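Transcriptional activator PlcR protein (Bacillus thuringiensis, PDB 3U3W) activates transcription of virulence genes as a quorum-sensing regulator, binding DNA through a helix-turn-helix domain when the signal peptide PapR is bound. Local coordinates at residues 3-15 / 37-49. Numbering follows the deposited sequence.
Sequences AEKLGSEIKKIRV and IESGAVYPSMDIL. With nucleotides of chain F.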
loop_
_atom_site.group_PDB
_atom_site.type_symbol
_atom_site.label_atom_id
_atom_site.label_comp_id
_atom_site.label_asym_id
_atom_site.label_seq_id
_atom_site.Cartn_x
_atom_site.Cartn_y
_atom_site.Cartn_z
ATOM N N ALA A 3 -18.423 -7.850 -23.767
ATOM C CA ALA A 3 -17.419 -8.311 -22.810
ATOM C C ALA A 3 -17.964 -9.376 -21.853
ATOM O O ALA A 3 -18.608 -9.055 -20.850
ATOM C CB ALA A 3 -16.850 -7.135 -22.024
ATOM N N GLU A 4 -17.700 -10.644 -22.156
ATOM C CA GLU A 4 -18.194 -11.726 -21.316
ATOM C C GLU A 4 -17.234 -12.080 -20.175
ATOM O O GLU A 4 -17.580 -12.864 -19.284
ATOM C CB GLU A 4 -18.515 -12.973 -22.146
ATOM C CG GLU A 4 -19.617 -13.831 -21.524
ATOM C CD GLU A 4 -19.372 -15.318 -21.675
ATOM O OE1 GLU A 4 -18.395 -15.695 -22.357
ATOM O OE2 GLU A 4 -20.156 -16.109 -21.106
ATOM N N LYS A 5 -16.037 -11.500 -20.201
ATOM C CA LYS A 5 -15.046 -11.760 -19.151
ATOM C C LYS A 5 -15.488 -11.199 -17.798
ATOM O O LYS A 5 -15.386 -11.890 -16.777
ATOM C CB LYS A 5 -13.667 -11.195 -19.520
ATOM C CG LYS A 5 -13.061 -11.718 -20.813
ATOM C CD LYS A 5 -11.611 -11.254 -20.944
ATOM C CE LYS A 5 -10.991 -11.709 -22.256
ATOM N NZ LYS A 5 -11.710 -11.149 -23.432
ATOM N N LEU A 6 -15.964 -9.949 -17.788
ATOM C CA LEU A 6 -16.539 -9.358 -16.574
ATOM C C LEU A 6 -17.648 -10.242 -16.018
ATOM O O LEU A 6 -17.648 -10.579 -14.835
ATOM C CB LEU A 6 -17.094 -7.953 -16.839
ATOM C CG LEU A 6 -17.814 -7.276 -15.663
ATOM C CD1 LEU A 6 -16.934 -7.240 -14.430
ATOM C CD2 LEU A 6 -18.269 -5.867 -16.018
ATOM N N GLY A 7 -18.580 -10.620 -16.893
ATOM C CA GLY A 7 -19.715 -11.446 -16.522
ATOM C C GLY A 7 -19.382 -12.688 -15.716
ATOM O O GLY A 7 -19.947 -12.899 -14.641
ATOM N N SER A 8 -18.473 -13.517 -16.224
ATOM C CA SER A 8 -18.163 -14.774 -15.549
ATOM C C SER A 8 -17.274 -14.597 -14.319
ATOM O O SER A 8 -17.229 -15.459 -13.451
ATOM C CB SER A 8 -17.558 -15.790 -16.518
ATOM O OG SER A 8 -16.580 -15.182 -17.337
ATOM N N GLU A 9 -16.565 -13.482 -14.254
ATOM C CA GLU A 9 -15.850 -13.115 -13.042
ATOM C C GLU A 9 -16.848 -12.801 -11.921
ATOM O O GLU A 9 -16.670 -13.201 -10.765
ATOM C CB GLU A 9 -14.928 -11.924 -13.311
ATOM C CG GLU A 9 -14.004 -11.578 -12.151
ATOM C CD GLU A 9 -12.989 -12.674 -11.855
ATOM O OE1 GLU A 9 -12.883 -13.630 -12.659
ATOM O OE2 GLU A 9 -12.297 -12.578 -10.817
ATOM N N ILE A 10 -17.917 -12.099 -12.267
ATOM C CA ILE A 10 -18.976 -11.841 -11.298
ATOM C C ILE A 10 -19.698 -13.128 -10.871
ATOM O O ILE A 10 -20.005 -13.310 -9.692
ATOM C CB ILE A 10 -19.984 -10.790 -11.828
ATOM C CG1 ILE A 10 -19.341 -9.396 -11.816
ATOM C CG2 ILE A 10 -21.271 -10.803 -11.008
ATOM C CD1 ILE A 10 -20.235 -8.296 -12.339
ATOM N N LYS A 11 -19.958 -14.015 -11.831
ATOM C CA LYS A 11 -20.642 -15.283 -11.568
ATOM C C LYS A 11 -19.759 -16.223 -10.755
ATOM O O LYS A 11 -20.221 -16.900 -9.837
ATOM C CB LYS A 11 -21.027 -15.959 -12.887
ATOM C CG LYS A 11 -21.564 -17.394 -12.761
ATOM C CD LYS A 11 -22.049 -17.895 -14.125
ATOM C CE LYS A 11 -22.785 -19.229 -14.043
ATOM N NZ LYS A 11 -21.865 -20.397 -14.103
ATOM N N LYS A 12 -18.482 -16.257 -11.114
ATOM C CA LYS A 12 -17.490 -17.060 -10.417
ATOM C C LYS A 12 -17.404 -16.671 -8.941
ATOM O O LYS A 12 -17.406 -17.536 -8.065
ATOM C CB LYS A 12 -16.129 -16.912 -11.116
ATOM C CG LYS A 12 -14.913 -17.422 -10.345
ATOM C CD LYS A 12 -13.734 -17.645 -11.302
ATOM C CE LYS A 12 -12.398 -17.790 -10.574
ATOM N NZ LYS A 12 -11.813 -16.474 -10.165
ATOM N N ILE A 13 -17.343 -15.367 -8.673
ATOM C CA ILE A 13 -17.202 -14.872 -7.306
ATOM C C ILE A 13 -18.510 -14.975 -6.510
ATOM O O ILE A 13 -18.488 -15.168 -5.293
ATOM C CB ILE A 13 -16.660 -13.416 -7.278
ATOM C CG1 ILE A 13 -15.345 -13.324 -8.045
ATOM C CG2 ILE A 13 -16.461 -12.943 -5.850
ATOM C CD1 ILE A 13 -14.834 -11.922 -8.210
ATOM N N ARG A 14 -19.646 -14.850 -7.197
ATOM C CA ARG A 14 -20.945 -15.035 -6.551
ATOM C C ARG A 14 -21.157 -16.479 -6.114
ATOM O O ARG A 14 -21.678 -16.723 -5.035
ATOM C CB ARG A 14 -22.104 -14.613 -7.463
ATOM C CG ARG A 14 -23.467 -15.051 -6.922
ATOM C CD ARG A 14 -24.633 -14.656 -7.814
ATOM N NE ARG A 14 -24.566 -15.247 -9.148
ATOM C CZ ARG A 14 -24.832 -16.521 -9.429
ATOM N NH1 ARG A 14 -24.749 -16.953 -10.687
ATOM N NH2 ARG A 14 -25.178 -17.365 -8.460
ATOM N N VAL A 15 -20.772 -17.431 -6.964
ATOM C CA VAL A 15 -20.893 -18.845 -6.622
ATOM C C VAL A 15 -19.940 -19.156 -5.473
ATOM O O VAL A 15 -20.290 -19.850 -4.519
ATOM C CB VAL A 15 -20.571 -19.765 -7.830
ATOM C CG1 VAL A 15 -20.612 -21.229 -7.415
ATOM C CG2 VAL A 15 -21.537 -19.511 -8.974
ATOM N N ILE A 37 -25.981 -9.450 -16.719
ATOM C CA ILE A 37 -24.611 -9.033 -16.425
ATOM C C ILE A 37 -23.628 -10.215 -16.464
ATOM O O ILE A 37 -22.531 -10.094 -17.017
ATOM C CB ILE A 37 -24.514 -8.305 -15.067
ATOM C CG1 ILE A 37 -25.194 -6.941 -15.156
ATOM C CG2 ILE A 37 -23.062 -8.122 -14.639
ATOM C CD1 ILE A 37 -25.377 -6.287 -13.824
ATOM N N GLU A 38 -24.018 -11.358 -15.901
ATOM C CA GLU A 38 -23.140 -12.537 -15.907
ATOM C C GLU A 38 -22.986 -13.205 -17.278
ATOM O O GLU A 38 -22.008 -13.904 -17.518
ATOM C CB GLU A 38 -23.596 -13.575 -14.886
ATOM C CG GLU A 38 -23.704 -13.049 -13.478
ATOM C CD GLU A 38 -24.048 -14.135 -12.466
ATOM O OE1 GLU A 38 -24.667 -15.166 -12.844
ATOM O OE2 GLU A 38 -23.684 -13.946 -11.284
ATOM N N SER A 39 -23.953 -12.995 -18.166
ATOM C CA SER A 39 -23.917 -13.601 -19.495
ATOM C C SER A 39 -23.148 -12.739 -20.498
ATOM O O SER A 39 -22.906 -13.162 -21.628
ATOM C CB SER A 39 -25.337 -13.869 -20.015
ATOM O OG SER A 39 -25.931 -12.689 -20.534
ATOM N N GLY A 40 -22.776 -11.534 -20.080
ATOM C CA GLY A 40 -21.986 -10.646 -20.909
ATOM C C GLY A 40 -22.806 -9.752 -21.821
ATOM O O GLY A 40 -22.253 -8.989 -22.606
ATOM N N ALA A 41 -24.127 -9.837 -21.710
ATOM C CA ALA A 41 -25.038 -9.127 -22.609
ATOM C C ALA A 41 -25.130 -7.644 -22.287
ATOM O O ALA A 41 -25.723 -6.864 -23.030
ATOM C CB ALA A 41 -26.428 -9.752 -22.547
ATOM N N VAL A 42 -24.531 -7.254 -21.174
ATOM C CA VAL A 42 -24.724 -5.920 -20.667
ATOM C C VAL A 42 -23.533 -5.475 -19.829
ATOM O O VAL A 42 -22.945 -6.268 -19.103
ATOM C CB VAL A 42 -26.027 -5.869 -19.833
ATOM C CG1 VAL A 42 -25.846 -5.018 -18.604
ATOM C CG2 VAL A 42 -27.186 -5.374 -20.687
ATOM N N TYR A 43 -23.167 -4.208 -19.964
ATOM C CA TYR A 43 -22.295 -3.555 -19.004
ATOM C C TYR A 43 -23.181 -2.938 -17.924
ATOM O O TYR A 43 -24.180 -2.288 -18.237
ATOM C CB TYR A 43 -21.490 -2.438 -19.669
ATOM C CG TYR A 43 -20.260 -2.876 -20.435
ATOM C CD1 TYR A 43 -19.811 -4.194 -20.399
ATOM C CD2 TYR A 43 -19.533 -1.955 -21.180
ATOM C CE1 TYR A 43 -18.681 -4.579 -21.103
ATOM C CE2 TYR A 43 -18.407 -2.327 -21.878
ATOM C CZ TYR A 43 -17.981 -3.637 -21.843
ATOM O OH TYR A 43 -16.849 -3.984 -22.557
ATOM N N PRO A 44 -22.821 -3.132 -16.650
ATOM C CA PRO A 44 -23.612 -2.538 -15.572
ATOM C C PRO A 44 -23.223 -1.082 -15.316
ATOM O O PRO A 44 -22.080 -0.703 -15.547
ATOM C CB PRO A 44 -23.251 -3.406 -14.363
ATOM C CG PRO A 44 -21.827 -3.807 -14.628
ATOM C CD PRO A 44 -21.727 -3.978 -16.136
ATOM N N SER A 45 -24.178 -0.281 -14.851
ATOM C CA SER A 45 -23.914 1.104 -14.453
ATOM C C SER A 45 -23.135 1.188 -13.139
ATOM O O SER A 45 -22.974 0.191 -12.433
ATOM C CB SER A 45 -25.221 1.895 -14.330
ATOM O OG SER A 45 -26.347 1.076 -14.603
ATOM N N MET A 46 -22.661 2.386 -12.815
ATOM C CA MET A 46 -21.835 2.579 -11.626
ATOM C C MET A 46 -22.543 2.143 -10.339
ATOM O O MET A 46 -21.973 1.420 -9.522
ATOM C CB MET A 46 -21.351 4.024 -11.537
ATOM C CG MET A 46 -20.443 4.425 -12.701
ATOM S SD MET A 46 -19.933 6.147 -12.605
ATOM C CE MET A 46 -18.767 6.092 -11.243
ATOM N N ASP A 47 -23.784 2.580 -10.175
ATOM C CA ASP A 47 -24.596 2.192 -9.028
ATOM C C ASP A 47 -24.604 0.674 -8.837
ATOM O O ASP A 47 -24.177 0.163 -7.801
ATOM C CB ASP A 47 -26.030 2.739 -9.154
ATOM C CG ASP A 47 -26.578 2.657 -10.582
ATOM O OD1 ASP A 47 -26.055 1.862 -11.394
ATOM O OD2 ASP A 47 -27.544 3.391 -10.894
ATOM N N ILE A 48 -25.082 -0.048 -9.845
ATOM C CA ILE A 48 -25.146 -1.508 -9.793
ATOM C C ILE A 48 -23.789 -2.204 -9.580
ATOM O O ILE A 48 -23.700 -3.168 -8.814
ATOM C CB ILE A 48 -25.877 -2.077 -11.024
ATOM C CG1 ILE A 48 -27.296 -1.494 -11.084
ATOM C CG2 ILE A 48 -25.908 -3.598 -10.981
ATOM C CD1 ILE A 48 -28.165 -2.022 -12.207
ATOM N N LEU A 49 -22.731 -1.707 -10.221
ATOM C CA LEU A 49 -21.413 -2.328 -10.067
ATOM C C LEU A 49 -20.879 -2.128 -8.660
ATOM O O LEU A 49 -20.344 -3.043 -8.041
ATOM C CB LEU A 49 -20.412 -1.731 -11.046
ATOM C CG LEU A 49 -19.096 -2.504 -11.086
ATOM C CD1 LEU A 49 -19.339 -3.991 -11.405
ATOM C CD2 LEU A 49 -18.163 -1.875 -12.109
ATOM P P DT F 11 -25.292 -2.122 -22.622
ATOM O OP1 DT F 11 -24.047 -2.338 -21.857
ATOM O OP2 DT F 11 -25.910 -3.239 -23.361
ATOM O "O5'" DT F 11 -26.435 -1.547 -21.643
ATOM C "C5'" DT F 11 -26.159 -0.735 -20.499
ATOM C "C4'" DT F 11 -27.382 -0.658 -19.592
ATOM O "O4'" DT F 11 -28.482 -0.247 -20.434
ATOM C "C3'" DT F 11 -27.858 -1.981 -18.995
ATOM O "O3'" DT F 11 -27.217 -2.373 -17.740
ATOM C "C2'" DT F 11 -29.370 -1.841 -18.892
ATOM C "C1'" DT F 11 -29.689 -0.747 -19.902
ATOM N N1 DT F 11 -30.550 -1.202 -21.013
ATOM C C2 DT F 11 -31.902 -1.019 -20.856
ATOM O O2 DT F 11 -32.389 -0.508 -19.862
ATOM N N3 DT F 11 -32.657 -1.452 -21.915
ATOM C C4 DT F 11 -32.200 -2.032 -23.082
ATOM O O4 DT F 11 -32.973 -2.377 -23.966
ATOM C C5 DT F 11 -30.768 -2.203 -23.175
ATOM C C7 DT F 11 -30.165 -2.832 -24.397
ATOM C C6 DT F 11 -30.016 -1.786 -22.145
ATOM P P DT F 12 -27.546 -1.614 -16.359
ATOM O OP1 DT F 12 -27.317 -0.173 -16.563
ATOM O OP2 DT F 12 -26.848 -2.326 -15.277
ATOM O "O5'" DT F 12 -29.110 -1.851 -16.140
ATOM C "C5'" DT F 12 -29.875 -0.815 -15.535
ATOM C "C4'" DT F 12 -31.347 -1.175 -15.495
ATOM O "O4'" DT F 12 -31.824 -1.471 -16.833
ATOM C "C3'" DT F 12 -31.723 -2.375 -14.620
ATOM O "O3'" DT F 12 -32.490 -1.825 -13.537
ATOM C "C2'" DT F 12 -32.491 -3.327 -15.556
ATOM C "C1'" DT F 12 -32.873 -2.410 -16.722
ATOM N N1 DT F 12 -33.027 -3.053 -18.057
ATOM C C2 DT F 12 -34.231 -2.930 -18.715
ATOM O O2 DT F 12 -35.181 -2.333 -18.252
ATOM N N3 DT F 12 -34.282 -3.536 -19.942
ATOM C C4 DT F 12 -33.272 -4.236 -20.569
ATOM O O4 DT F 12 -33.433 -4.742 -21.673
ATOM C C5 DT F 12 -32.031 -4.328 -19.832
ATOM C C7 DT F 12 -30.850 -5.062 -20.405
ATOM C C6 DT F 12 -31.971 -3.736 -18.629
#
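With CG anti to its carbonyl carbon (chi1 -56°) and the chain extended beyond, Glu38 reaches across to Arg14, whose own side chain is bent at chi3 so that NE and NH1 face the carboxylate. The pair ties helix 4-16 to the end of helix 31-38 within the helix-turn-helix DNA-binding domain. Grip is side-on: Arg14 NE lies 2.7 Å from Glu38 OE2 and NH1 2.8 Å from OE1, each oxygen using its syn lone pair, with the two planes only 24° apart. Gln21 also bonds OE1, while Arg14 NH2 donates a hydrogen bond to Leu19 O and forms a salt bridge to a DNA phosphate, so Glu38 probably helps to orient an arginine that itself meets DNA. The glutamate is a knob among Gly7, Ile10, Lys11 and Arg14, and the CB of Lys11 packs 3.6 Å from its CD. Gly7, lacking a side chain, lets the backbones come so close that its CA is 3.2 Å from Ile37 O. Gly40, at positive phi, forms the Schellman motif that follows helix 31-38, and lies beside Glu4. On the apolar side, branched Ile10 sets CD1 3.6 Å from Ile37 CG2, and Leu6 CD2 touches CD of the compact Pro44 ring; Phe63 of helix 61-65 touches both Leu6 and Ile10. Beyond Gly40 the chain turns to the DNA backbone. Tyr43 receives Ala3 CB at its ring edge, while its backbone N donates to OP1 of DT11 of chain F at 2.8 Å, with an N-H...O angle of 164°.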